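Local coordinates for protein laccase (Botrytis aclada, PDB 3SQR) that is a multicopper oxidase that oxidises phenolic substrates while reducing dioxygen to water, and probably helps to degrade lignin, at residues I272-T284 / Y324-T336. Numbering follows the deposited sequence.
Sequences IDSHFEFAIDNHT and YWIRGNWGTTCST
Ala279 and Arg327 form an antiparallel hydrogen-bonded pair: Arg327 N donates to Ala279 O at 2.7 Å and Ala279 N to Arg327 O. Asp281 N to Trp325 O continues the pairing. At Glu277 it breaks, N turning to Gly328 O, one residue short of its register partner Asn329. Past strand 324-327 the side-chain amide of Asn329 serves as donor, ND2 reaching Glu277 O at 2.8 Å nearly in line with the carbonyl. Gly331 N to His275 O restores the register; lacking a side chain, Gly331 lets Cys334 SG and His275 CB close in.

Ala279 and Arg327 point to the same face, and the short methyl does not obstruct the extended arginine, which grips Asp281 side-on, NE to OD1 at 2.7 Å and NH2 to OD2 at 2.9 Å, both on syn lone pairs, planes 21° apart. Ser359 also binds OD2, helping to fix the carboxylate.

Two edge-to-face aromatic pairs flank the strand pairing. The His283 edge meets the Tyr324 face, His283 CE1 lying 3.7 Å from Tyr324 CD1; ND1 bonded to Asp281 O and NE2 to Tyr349 hold the imidazole's rotation. Trp330, its CG anti to the backbone N (chi1 178°), swings an indole edge toward the Phe276 face, offset, planes at 87°, while its NE1 binds Ser335 O.

Ser335, small and polar, gives OG to Asp273 O at 2.6 Å, and a water links OG to Asp273 OD1. Cys334 SG, disulfide-bonded to Cys368, approaches the His275 ring obliquely and touches His275 CB.

In this cupredoxin-like domain, strand 276-280 lies between 323-327 and 303-305, and 344-348 flanks 323-327. Phe276 and Phe278 pack on strand 195-205 of another sheet, whereas Asp273 touches helix 529-533, near the type 1 copper ligand His531.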
loop_
_atom_site.group_PDB
_atom_site.type_symbol
_atom_site.label_atom_id
_atom_site.label_comp_id
_atom_site.label_asym_id
_atom_site.label_seq_id
_atom_site.Cartn_x
_atom_site.Cartn_y
_atom_site.Cartn_z
ATOM N N ILE A 272 1.006 -9.835 -2.523
ATOM C CA ILE A 272 -0.363 -10.151 -2.977
ATOM C C ILE A 272 -1.166 -10.587 -1.767
ATOM O O ILE A 272 -2.304 -10.203 -1.572
ATOM C CB ILE A 272 -0.267 -11.334 -4.003
ATOM C CG1 ILE A 272 0.361 -10.846 -5.285
ATOM C CG2 ILE A 272 -1.617 -12.006 -4.284
ATOM C CD1 ILE A 272 0.864 -12.017 -6.149
ATOM N N ASP A 273 -0.544 -11.417 -0.956
ATOM C CA ASP A 273 -1.205 -11.940 0.258
ATOM C C ASP A 273 -0.179 -12.427 1.213
ATOM O O ASP A 273 0.038 -13.626 1.357
ATOM C CB ASP A 273 -2.154 -13.059 -0.106
ATOM C CG ASP A 273 -3.132 -13.409 1.036
ATOM O OD1 ASP A 273 -2.928 -12.955 2.164
ATOM O OD2 ASP A 273 -4.116 -14.119 0.771
ATOM N N SER A 274 0.463 -11.474 1.891
ATOM C CA SER A 274 1.624 -11.721 2.726
ATOM C C SER A 274 1.513 -10.893 3.946
ATOM O O SER A 274 1.159 -9.719 3.843
ATOM C CB SER A 274 2.937 -11.351 1.988
ATOM O OG SER A 274 2.788 -10.062 1.404
ATOM N N HIS A 275 1.987 -11.426 5.057
ATOM C CA HIS A 275 2.112 -10.674 6.299
ATOM C C HIS A 275 3.518 -10.876 6.779
ATOM O O HIS A 275 4.043 -12.010 6.733
ATOM C CB HIS A 275 1.148 -11.151 7.390
ATOM C CG HIS A 275 1.005 -10.189 8.516
ATOM N ND1 HIS A 275 1.909 -10.115 9.554
ATOM C CD2 HIS A 275 0.087 -9.216 8.741
ATOM C CE1 HIS A 275 1.542 -9.136 10.375
ATOM N NE2 HIS A 275 0.422 -8.609 9.930
ATOM N N PHE A 276 4.094 -9.806 7.259
ATOM C CA PHE A 276 5.481 -9.825 7.710
ATOM C C PHE A 276 5.587 -9.349 9.130
ATOM O O PHE A 276 4.783 -8.595 9.626
ATOM C CB PHE A 276 6.451 -9.053 6.769
ATOM C CG PHE A 276 6.528 -9.629 5.384
ATOM C CD1 PHE A 276 7.299 -10.746 5.111
ATOM C CD2 PHE A 276 5.785 -9.070 4.363
ATOM C CE1 PHE A 276 7.363 -11.287 3.868
ATOM C CE2 PHE A 276 5.834 -9.599 3.107
ATOM C CZ PHE A 276 6.622 -10.747 2.861
ATOM N N GLU A 277 6.646 -9.807 9.782
ATOM C CA GLU A 277 7.038 -9.348 11.103
ATOM C C GLU A 277 8.543 -9.104 11.086
ATOM O O GLU A 277 9.377 -9.892 11.576
ATOM C CB GLU A 277 6.583 -10.336 12.202
ATOM C CG GLU A 277 6.695 -9.694 13.575
ATOM C CD GLU A 277 6.344 -10.623 14.724
ATOM O OE1 GLU A 277 5.610 -11.593 14.436
ATOM O OE2 GLU A 277 6.837 -10.321 15.900
ATOM N N PHE A 278 8.916 -7.995 10.463
ATOM C CA PHE A 278 10.259 -7.732 10.100
ATOM C C PHE A 278 11.167 -7.629 11.330
ATOM O O PHE A 278 10.795 -6.977 12.325
ATOM C CB PHE A 278 10.301 -6.405 9.295
ATOM C CG PHE A 278 11.639 -6.031 8.821
ATOM C CD1 PHE A 278 12.158 -6.519 7.644
ATOM C CD2 PHE A 278 12.433 -5.163 9.571
ATOM C CE1 PHE A 278 13.419 -6.154 7.225
ATOM C CE2 PHE A 278 13.712 -4.755 9.109
ATOM C CZ PHE A 278 14.195 -5.275 7.959
ATOM N N ALA A 279 12.377 -8.176 11.189
ATOM C CA ALA A 279 13.338 -8.163 12.317
ATOM C C ALA A 279 14.714 -8.247 11.714
ATOM O O ALA A 279 14.878 -8.771 10.603
ATOM C CB ALA A 279 13.044 -9.340 13.274
ATOM N N ILE A 280 15.691 -7.700 12.423
ATOM C CA ILE A 280 17.104 -7.825 12.055
ATOM C C ILE A 280 17.737 -8.405 13.318
ATOM O O ILE A 280 17.685 -7.779 14.363
ATOM C CB ILE A 280 17.747 -6.495 11.706
ATOM C CG1 ILE A 280 16.993 -5.826 10.542
ATOM C CG2 ILE A 280 19.251 -6.664 11.382
ATOM C CD1 ILE A 280 17.520 -4.408 10.229
ATOM N N ASP A 281 18.244 -9.604 13.229
ATOM C CA ASP A 281 18.797 -10.256 14.410
ATOM C C ASP A 281 19.786 -9.350 15.117
ATOM O O ASP A 281 20.649 -8.717 14.509
ATOM C CB ASP A 281 19.529 -11.534 14.030
ATOM C CG ASP A 281 18.634 -12.602 13.511
ATOM O OD1 ASP A 281 17.378 -12.448 13.469
ATOM O OD2 ASP A 281 19.206 -13.645 13.122
ATOM N N ASN A 282 19.639 -9.321 16.435
ATOM C CA ASN A 282 20.505 -8.602 17.343
ATOM C C ASN A 282 20.507 -7.096 17.131
ATOM O O ASN A 282 21.373 -6.411 17.626
ATOM C CB ASN A 282 21.918 -9.161 17.281
ATOM C CG ASN A 282 22.709 -8.855 18.527
ATOM O OD1 ASN A 282 23.825 -8.380 18.418
ATOM N ND2 ASN A 282 22.116 -9.103 19.723
ATOM N N HIS A 283 19.480 -6.583 16.428
ATOM C CA HIS A 283 19.327 -5.146 16.261
ATOM C C HIS A 283 17.925 -4.728 16.707
ATOM O O HIS A 283 16.991 -5.515 16.741
ATOM C CB HIS A 283 19.619 -4.740 14.800
ATOM C CG HIS A 283 21.056 -4.874 14.386
ATOM N ND1 HIS A 283 21.674 -6.091 14.165
ATOM C CD2 HIS A 283 21.992 -3.931 14.143
ATOM C CE1 HIS A 283 22.924 -5.872 13.792
ATOM N NE2 HIS A 283 23.137 -4.572 13.760
ATOM N N THR A 284 17.868 -3.499 17.172
ATOM C CA THR A 284 16.668 -2.876 17.639
ATOM C C THR A 284 16.204 -1.921 16.535
ATOM O O THR A 284 16.974 -1.214 15.871
ATOM C CB THR A 284 16.930 -2.084 18.922
ATOM O OG1 THR A 284 17.344 -3.026 19.944
ATOM C CG2 THR A 284 15.674 -1.421 19.397
ATOM N N TYR A 324 24.197 -10.826 9.909
ATOM C CA TYR A 324 23.021 -11.074 10.704
ATOM C C TYR A 324 21.886 -11.355 9.734
ATOM O O TYR A 324 21.846 -10.768 8.603
ATOM C CB TYR A 324 22.668 -9.856 11.569
ATOM C CG TYR A 324 23.681 -9.568 12.617
ATOM C CD1 TYR A 324 24.752 -8.797 12.346
ATOM C CD2 TYR A 324 23.559 -10.131 13.895
ATOM C CE1 TYR A 324 25.729 -8.551 13.358
ATOM C CE2 TYR A 324 24.526 -9.902 14.904
ATOM C CZ TYR A 324 25.586 -9.103 14.615
ATOM O OH TYR A 324 26.545 -8.848 15.572
ATOM N N TRP A 325 21.026 -12.276 10.137
ATOM C CA TRP A 325 19.843 -12.527 9.339
ATOM C C TRP A 325 18.883 -11.347 9.420
ATOM O O TRP A 325 18.611 -10.793 10.511
ATOM C CB TRP A 325 19.095 -13.746 9.811
ATOM C CG TRP A 325 19.704 -14.978 9.369
ATOM C CD1 TRP A 325 20.265 -15.923 10.158
ATOM C CD2 TRP A 325 19.847 -15.419 8.005
ATOM N NE1 TRP A 325 20.732 -16.964 9.371
ATOM C CE2 TRP A 325 20.514 -16.666 8.044
ATOM C CE3 TRP A 325 19.471 -14.879 6.763
ATOM C CZ2 TRP A 325 20.845 -17.394 6.862
ATOM C CZ3 TRP A 325 19.786 -15.577 5.595
ATOM C CH2 TRP A 325 20.471 -16.842 5.655
ATOM N N ILE A 326 18.326 -11.011 8.259
ATOM C CA ILE A 326 17.191 -10.048 8.178
ATOM C C ILE A 326 15.998 -10.926 7.947
ATOM O O ILE A 326 15.956 -11.710 7.002
ATOM C CB ILE A 326 17.335 -8.949 7.098
ATOM C CG1 ILE A 326 18.633 -8.093 7.280
ATOM C CG2 ILE A 326 16.027 -8.049 7.064
ATOM C CD1 ILE A 326 18.972 -7.241 6.023
ATOM N N ARG A 327 15.036 -10.857 8.863
ATOM C CA ARG A 327 13.938 -11.791 8.877
ATOM C C ARG A 327 12.656 -11.117 8.445
ATOM O O ARG A 327 12.227 -10.172 9.089
ATOM C CB ARG A 327 13.770 -12.368 10.291
ATOM C CG ARG A 327 15.001 -13.218 10.639
ATOM C CD ARG A 327 14.817 -14.042 11.814
ATOM N NE ARG A 327 16.118 -14.556 12.233
ATOM C CZ ARG A 327 16.610 -15.768 11.942
ATOM N NH1 ARG A 327 15.944 -16.643 11.188
ATOM N NH2 ARG A 327 17.817 -16.097 12.407
ATOM N N GLY A 328 12.073 -11.565 7.356
ATOM C CA GLY A 328 10.716 -11.100 7.064
ATOM C C GLY A 328 9.704 -11.668 8.040
ATOM O O GLY A 328 8.650 -11.105 8.241
ATOM N N ASN A 329 10.004 -12.847 8.599
ATOM C CA ASN A 329 9.024 -13.584 9.425
ATOM C C ASN A 329 7.673 -13.597 8.785
ATOM O O ASN A 329 6.677 -13.122 9.345
ATOM C CB ASN A 329 8.939 -13.002 10.815
ATOM C CG ASN A 329 10.162 -13.268 11.636
ATOM O OD1 ASN A 329 10.604 -14.429 11.753
ATOM N ND2 ASN A 329 10.633 -12.266 12.319
ATOM N N TRP A 330 7.616 -14.223 7.647
ATOM C CA TRP A 330 6.376 -14.509 6.974
ATOM C C TRP A 330 5.373 -15.084 7.972
ATOM O O TRP A 330 5.697 -16.119 8.651
ATOM C CB TRP A 330 6.588 -15.544 5.890
ATOM C CG TRP A 330 5.375 -15.959 5.154
ATOM C CD1 TRP A 330 4.440 -16.891 5.543
ATOM C CD2 TRP A 330 4.852 -15.356 3.987
ATOM N NE1 TRP A 330 3.386 -16.916 4.671
ATOM C CE2 TRP A 330 3.623 -15.991 3.697
ATOM C CE3 TRP A 330 5.343 -14.363 3.097
ATOM C CZ2 TRP A 330 2.852 -15.646 2.609
ATOM C CZ3 TRP A 330 4.603 -14.075 1.990
ATOM C CH2 TRP A 330 3.351 -14.683 1.762
ATOM N N GLY A 331 4.193 -14.460 8.040
ATOM C CA GLY A 331 3.085 -14.958 8.874
ATOM C C GLY A 331 2.400 -16.199 8.315
ATOM O O GLY A 331 1.461 -16.101 7.556
ATOM N N THR A 332 2.856 -17.377 8.719
ATOM C CA THR A 332 2.291 -18.614 8.135
ATOM C C THR A 332 0.832 -18.831 8.563
ATOM O O THR A 332 0.050 -19.399 7.816
ATOM C CB THR A 332 3.118 -19.831 8.565
ATOM O OG1 THR A 332 3.313 -19.802 9.973
ATOM C CG2 THR A 332 4.499 -19.801 7.864
ATOM N N THR A 333 0.454 -18.320 9.718
ATOM C CA THR A 333 -0.961 -18.374 10.117
ATOM C C THR A 333 -1.860 -17.405 9.335
ATOM O O THR A 333 -3.072 -17.574 9.291
ATOM C CB THR A 333 -1.169 -18.124 11.605
ATOM O OG1 THR A 333 -0.632 -16.870 11.948
ATOM C CG2 THR A 333 -0.459 -19.179 12.470
ATOM N N CYS A 334 -1.241 -16.452 8.624
ATOM C CA CYS A 334 -1.996 -15.430 7.906
ATOM C C CYS A 334 -2.303 -15.866 6.475
ATOM O O CYS A 334 -3.389 -15.620 5.921
ATOM C CB CYS A 334 -1.207 -14.093 7.966
ATOM S SG CYS A 334 -0.401 -13.678 9.462
ATOM N N SER A 335 -1.291 -16.450 5.831
ATOM C CA SER A 335 -1.450 -17.026 4.547
ATOM C C SER A 335 -0.256 -17.985 4.280
ATOM O O SER A 335 0.774 -17.944 4.954
ATOM C CB SER A 335 -1.518 -15.955 3.473
ATOM O OG SER A 335 -0.230 -15.275 3.396
ATOM N N THR A 336 -0.445 -18.835 3.291
ATOM C CA THR A 336 0.537 -19.868 2.954
ATOM C C THR A 336 1.580 -19.345 1.948
ATOM O O THR A 336 1.288 -18.468 1.127
ATOM C CB THR A 336 -0.115 -21.065 2.292
ATOM O OG1 THR A 336 -0.875 -20.635 1.168
ATOM C CG2 THR A 336 -1.076 -21.817 3.312
HETATM O O HOH W 1 -1.158 -12.683 4.517
HETATM O O HOH W 2 -4.273 -13.240 4.995
HETATM O O HOH W 3 1.411 -14.224 5.564
HETATM O O HOH W 4 3.981 -11.932 9.920
#